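PDB 5B04: probable translation initiation factor eIF-2B subunit delta from Schizosaccharomyces pombe, which forms part of the eIF2B complex, which catalyses exchange of GDP for GTP on the gamma subunit of initiation factor eIF2. Local coordinates for residues Leu347-Leu352 against Thr435-Ile440; Ile339-His344 against Val370-Cys375. All coordinates share one frame; numbering follows the deposited sequence.

Interaction 1 of 2, residues Leu347-Leu352 against Thr435-Ile440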
loop_
_atom_site.group_PDB
_atom_site.type_symbol
_atom_site.label_atom_id
_atom_site.label_comp_id
_atom_site.label_asym_id
_atom_site.label_seq_id
_atom_site.Cartn_x
_atom_site.Cartn_y
_atom_site.Cartn_z
ATOM N N LEU G 347 7.064 -19.886 6.770
ATOM C CA LEU G 347 6.968 -19.007 7.933
ATOM C C LEU G 347 5.741 -19.315 8.789
ATOM O O LEU G 347 4.749 -19.856 8.300
ATOM C CB LEU G 347 6.949 -17.546 7.486
ATOM C CG LEU G 347 8.185 -17.110 6.697
ATOM C CD1 LEU G 347 7.987 -15.723 6.111
ATOM C CD2 LEU G 347 9.426 -17.153 7.577
ATOM N N SER G 348 5.815 -18.954 10.067
ATOM C CA SER G 348 4.786 -19.319 11.037
ATOM C C SER G 348 3.463 -18.585 10.840
ATOM O O SER G 348 2.447 -18.974 11.411
ATOM C CB SER G 348 5.294 -19.077 12.460
ATOM O OG SER G 348 6.245 -20.057 12.830
ATOM N N ASN G 349 3.470 -17.523 10.041
ATOM C CA ASN G 349 2.232 -16.813 9.741
ATOM C C ASN G 349 1.549 -17.413 8.518
ATOM O O ASN G 349 0.497 -16.939 8.087
ATOM C CB ASN G 349 2.490 -15.323 9.523
ATOM C CG ASN G 349 3.124 -15.031 8.179
ATOM O OD1 ASN G 349 4.131 -15.634 7.810
ATOM N ND2 ASN G 349 2.530 -14.106 7.435
ATOM N N GLY G 350 2.157 -18.457 7.965
ATOM C CA GLY G 350 1.596 -19.153 6.822
ATOM C C GLY G 350 2.225 -18.738 5.506
ATOM O O GLY G 350 1.865 -19.250 4.448
ATOM N N ALA G 351 3.171 -17.807 5.574
ATOM C CA ALA G 351 3.821 -17.294 4.374
ATOM C C ALA G 351 4.918 -18.232 3.883
ATOM O O ALA G 351 5.557 -18.925 4.674
ATOM C CB ALA G 351 4.389 -15.907 4.631
ATOM N N LEU G 352 5.128 -18.243 2.571
ATOM C CA LEU G 352 6.158 -19.072 1.956
ATOM C C LEU G 352 7.434 -18.273 1.713
ATOM O O LEU G 352 7.407 -17.212 1.088
ATOM C CB LEU G 352 5.648 -19.668 0.642
ATOM C CG LEU G 352 6.684 -20.289 -0.299
ATOM C CD1 LEU G 352 7.385 -21.467 0.358
ATOM C CD2 LEU G 352 6.028 -20.711 -1.606
ATOM N N THR G 435 6.352 -14.864 0.272
ATOM C CA THR G 435 5.050 -14.952 -0.376
ATOM C C THR G 435 3.936 -15.037 0.662
ATOM O O THR G 435 3.860 -16.009 1.411
ATOM C CB THR G 435 4.966 -16.172 -1.310
ATOM O OG1 THR G 435 6.166 -16.272 -2.086
ATOM C CG2 THR G 435 3.770 -16.046 -2.239
ATOM N N PRO G 436 3.067 -14.015 0.705
ATOM C CA PRO G 436 1.964 -13.914 1.668
ATOM C C PRO G 436 1.048 -15.136 1.659
ATOM O O PRO G 436 0.841 -15.733 0.603
ATOM C CB PRO G 436 1.206 -12.659 1.210
ATOM C CG PRO G 436 1.665 -12.407 -0.187
ATOM C CD PRO G 436 3.079 -12.879 -0.231
ATOM N N PRO G 437 0.509 -15.502 2.834
ATOM C CA PRO G 437 -0.330 -16.692 3.032
ATOM C C PRO G 437 -1.554 -16.732 2.122
ATOM O O PRO G 437 -1.946 -17.810 1.676
ATOM C CB PRO G 437 -0.758 -16.573 4.498
ATOM C CG PRO G 437 0.304 -15.756 5.133
ATOM C CD PRO G 437 0.720 -14.768 4.093
ATOM N N ARG G 438 -2.140 -15.570 1.847
ATOM C CA ARG G 438 -3.351 -15.498 1.036
ATOM C C ARG G 438 -3.113 -15.913 -0.413
ATOM O O ARG G 438 -4.062 -16.124 -1.168
ATOM C CB ARG G 438 -3.938 -14.084 1.077
ATOM C CG ARG G 438 -2.915 -12.973 0.900
ATOM C CD ARG G 438 -3.591 -11.656 0.554
ATOM N NE ARG G 438 -2.675 -10.522 0.642
ATOM C CZ ARG G 438 -2.937 -9.310 0.161
ATOM N NH1 ARG G 438 -4.087 -9.075 -0.456
ATOM N NH2 ARG G 438 -2.046 -8.337 0.288
ATOM N N LEU G 439 -1.846 -16.030 -0.798
ATOM C CA LEU G 439 -1.503 -16.404 -2.165
ATOM C C LEU G 439 -1.129 -17.879 -2.275
ATOM O O LEU G 439 -0.988 -18.405 -3.378
ATOM C CB LEU G 439 -0.363 -15.528 -2.685
ATOM C CG LEU G 439 -0.726 -14.055 -2.885
ATOM C CD1 LEU G 439 0.428 -13.284 -3.504
ATOM C CD2 LEU G 439 -1.981 -13.927 -3.736
ATOM N N ILE G 440 -0.970 -18.543 -1.135
ATOM C CA ILE G 440 -0.730 -19.983 -1.125
ATOM C C ILE G 440 -2.049 -20.724 -0.936
ATOM O O ILE G 440 -2.765 -20.496 0.040
ATOM C CB ILE G 440 0.263 -20.406 -0.016
ATOM C CG1 ILE G 440 1.707 -20.140 -0.448
ATOM C CG2 ILE G 440 0.109 -21.883 0.304
ATOM C CD1 ILE G 440 2.141 -18.697 -0.333
#
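Thr435 and Leu352 make an antiparallel hydrogen-bonded pair through two backbone bonds. Thr435 N donates to Leu352 O at 2.7 Å, and Leu352 N returns a bond to Thr435 O at 2.8 Å. Both side chains rise from the same face of this small sheet; Leu352 meets the other segment through its CB, 4.1 Å from Thr435 CB. Pro436 directs its CB away from segment 347-352, and the chain enters a short 3-10 segment, 437-439. Pro437 carries most of the remaining contact: its CG reaches into the bend at the end of the type I turn Leu347-Gly350, 3.2 Å from Asn349 O and 3.6 Å from Ala351 N, while its CD meets Ala351 CB. The Asn349 side chain crosses that of Pro437 at about a right angle, ND2 lying 3.6 Å from Pro437 CG. The other end of the Asn349 amide closes an Asx turn, OD1 accepting from Ala351 N, which stands above the plane of the side-chain carbonyl. An alanine at Asn349 would probably leave Ala351 N without this acceptor and open a gap beside the ring of Pro437. Further on, Ile440 points back and sets CD1 3.8 Å from Leu352 CB. The contact joins strand 352-355 to the end of strand 425-435 in a small antiparallel sheet. Helix 358-367 packs on Leu352 and Thr435 through Thr358, Ser359 and Ser362, and Gly350 O is bonded to Ser452 OG. His308 of a neighbouring beta subunit packs on Pro436 and Leu439.

Interaction 2 of 2, residues Ile339-His344 against Val370-Cys375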
loop_
_atom_site.group_PDB
_atom_site.type_symbol
_atom_site.label_atom_id
_atom_site.label_comp_id
_atom_site.label_asym_id
_atom_site.label_seq_id
_atom_site.Cartn_x
_atom_site.Cartn_y
_atom_site.Cartn_z
ATOM N N ILE G 339 0.306 -24.712 -10.279
ATOM C CA ILE G 339 1.628 -24.203 -9.930
ATOM C C ILE G 339 2.197 -24.948 -8.728
ATOM O O ILE G 339 1.562 -25.025 -7.676
ATOM C CB ILE G 339 1.590 -22.696 -9.614
ATOM C CG1 ILE G 339 1.098 -21.909 -10.829
ATOM C CG2 ILE G 339 2.963 -22.204 -9.185
ATOM C CD1 ILE G 339 0.826 -20.452 -10.538
ATOM N N PHE G 340 3.397 -25.496 -8.889
ATOM C CA PHE G 340 4.052 -26.233 -7.813
ATOM C C PHE G 340 5.318 -25.523 -7.357
ATOM O O PHE G 340 6.181 -25.187 -8.168
ATOM C CB PHE G 340 4.378 -27.659 -8.260
ATOM C CG PHE G 340 3.193 -28.581 -8.259
ATOM C CD1 PHE G 340 2.146 -28.388 -9.144
ATOM C CD2 PHE G 340 3.129 -29.644 -7.374
ATOM C CE1 PHE G 340 1.056 -29.236 -9.147
ATOM C CE2 PHE G 340 2.041 -30.497 -7.373
ATOM C CZ PHE G 340 1.003 -30.292 -8.260
ATOM N N LEU G 341 5.424 -25.298 -6.052
ATOM C CA LEU G 341 6.550 -24.560 -5.497
ATOM C C LEU G 341 7.281 -25.342 -4.413
ATOM O O LEU G 341 6.660 -25.957 -3.547
ATOM C CB LEU G 341 6.075 -23.222 -4.929
ATOM C CG LEU G 341 5.285 -22.321 -5.878
ATOM C CD1 LEU G 341 4.797 -21.082 -5.149
ATOM C CD2 LEU G 341 6.132 -21.940 -7.081
ATOM N N GLY G 342 8.608 -25.316 -4.477
ATOM C CA GLY G 342 9.433 -25.839 -3.407
ATOM C C GLY G 342 9.787 -24.687 -2.488
ATOM O O GLY G 342 9.887 -23.546 -2.934
ATOM N N GLY G 343 9.970 -24.976 -1.205
ATOM C CA GLY G 343 10.224 -23.925 -0.240
ATOM C C GLY G 343 11.543 -24.055 0.492
ATOM O O GLY G 343 11.941 -25.148 0.893
ATOM N N HIS G 344 12.227 -22.928 0.659
ATOM C CA HIS G 344 13.415 -22.877 1.497
ATOM C C HIS G 344 12.988 -22.954 2.955
ATOM O O HIS G 344 13.678 -23.541 3.791
ATOM C CB HIS G 344 14.218 -21.602 1.229
ATOM C CG HIS G 344 15.285 -21.333 2.245
ATOM N ND1 HIS G 344 15.393 -20.130 2.908
ATOM C CD2 HIS G 344 16.287 -22.113 2.715
ATOM C CE1 HIS G 344 16.417 -20.179 3.740
ATOM N NE2 HIS G 344 16.976 -21.371 3.643
ATOM N N VAL G 370 -5.246 -19.852 -10.682
ATOM C CA VAL G 370 -4.436 -21.063 -10.648
ATOM C C VAL G 370 -4.001 -21.394 -9.223
ATOM O O VAL G 370 -3.466 -20.536 -8.520
ATOM C CB VAL G 370 -3.187 -20.927 -11.541
ATOM C CG1 VAL G 370 -2.404 -22.228 -11.560
ATOM C CG2 VAL G 370 -3.585 -20.523 -12.951
ATOM N N PRO G 371 -4.243 -22.641 -8.789
ATOM C CA PRO G 371 -3.840 -23.103 -7.457
ATOM C C PRO G 371 -2.336 -22.999 -7.223
ATOM O O PRO G 371 -1.547 -23.412 -8.072
ATOM C CB PRO G 371 -4.285 -24.569 -7.447
ATOM C CG PRO G 371 -5.402 -24.625 -8.425
ATOM C CD PRO G 371 -5.029 -23.657 -9.509
ATOM N N VAL G 372 -1.953 -22.442 -6.079
ATOM C CA VAL G 372 -0.550 -22.366 -5.696
ATOM C C VAL G 372 -0.241 -23.433 -4.653
ATOM O O VAL G 372 -0.740 -23.380 -3.529
ATOM C CB VAL G 372 -0.187 -20.978 -5.144
ATOM C CG1 VAL G 372 1.228 -20.979 -4.590
ATOM C CG2 VAL G 372 -0.341 -19.921 -6.228
ATOM N N ILE G 373 0.582 -24.404 -5.034
ATOM C CA ILE G 373 0.860 -25.551 -4.179
ATOM C C ILE G 373 2.286 -25.530 -3.641
ATOM O O ILE G 373 3.245 -25.734 -4.387
ATOM C CB ILE G 373 0.621 -26.869 -4.936
ATOM C CG1 ILE G 373 -0.804 -26.902 -5.495
ATOM C CG2 ILE G 373 0.878 -28.060 -4.028
ATOM C CD1 ILE G 373 -1.103 -28.118 -6.340
ATOM N N ALA G 374 2.419 -25.286 -2.342
ATOM C CA ALA G 374 3.725 -25.236 -1.697
ATOM C C ALA G 374 4.131 -26.604 -1.160
ATOM O O ALA G 374 3.411 -27.209 -0.366
ATOM C CB ALA G 374 3.722 -24.209 -0.576
ATOM N N CYS G 375 5.288 -27.087 -1.603
ATOM C CA CYS G 375 5.806 -28.375 -1.156
ATOM C C CYS G 375 7.027 -28.186 -0.264
ATOM O O CYS G 375 8.114 -27.869 -0.745
ATOM C CB CYS G 375 6.159 -29.257 -2.354
ATOM S SG CYS G 375 4.773 -29.588 -3.461
#
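Ile339-Gly342 and Val372-Cys375 run as neighbouring parallel strands, their short axes 4.6 Å apart at closest and 27° from exact alignment. Ile339 pairs with Val372, Phe340 with Ile373, Leu341 with Ala374 and Gly342 with Cys375. The bonds zigzag between the strands: Ile339 N to Pro371 O, Ile373 N to Ile339 O, Leu341 N to Ile373 O at 2.8 Å, and Cys375 N to Leu341 O. Beyond the strand end a weak bond from Gly343 N to Cys375 O continues the series. On the face of Phe340, Ile373 and Cys375, the Phe340 and Ile373 side chains run alongside each other in the same direction. Ile373 CD1 sits over one face of the ring in a CH-pi contact, 4.0 Å from the centroid of Phe340 and 27° off the normal. It comes nearest at Phe340 CZ, 3.6 Å away. Cys375 SG approaches the same ring obliquely, 4.2 Å from Phe340 CD2. On the opposite face Leu341 CD1 meets Val372 CG1 at 3.6 Å. Near the start of the pairing Val370 CG1, anti to its backbone N (chi1 -176°), touches Ile339 CG1 at 3.6 Å, the two side chains crossing at about a right angle. These are central strands of the Rossmann-like sheet of the eIF2B alpha/beta/delta family: strand 269-274 flanks 338-342, and strand 442-445 flanks 372-375. Helix 358-367, in the connection between the two strands, covers Ile339, Leu341 and Val372, while helix 278-289 packs against Phe340 and Cys375 on the other face.

Interactions 1 and 2 lie about 11 Å apart between centres and touch directly, their four segments alternating along the chain. Strand 338-342 of the parallel sheet leads through Gly343 and His344 toward the turn at 347-350, and segment 435-440 leads into strand 442-445, the other neighbour of 372-375. Apolar contacts join them: Leu352 CD2 lies 3.8 Å from Leu341 CD1, Leu352 CD1 reaches Gly343 CA, and Ile440 CA stands 4.1 Å from Val372 CG1. Helix 358-367 touches both. A phosphate ion, probably from the crystallisation liquor, lies about 5 Å from Gly342, the last residue of strand 338-342.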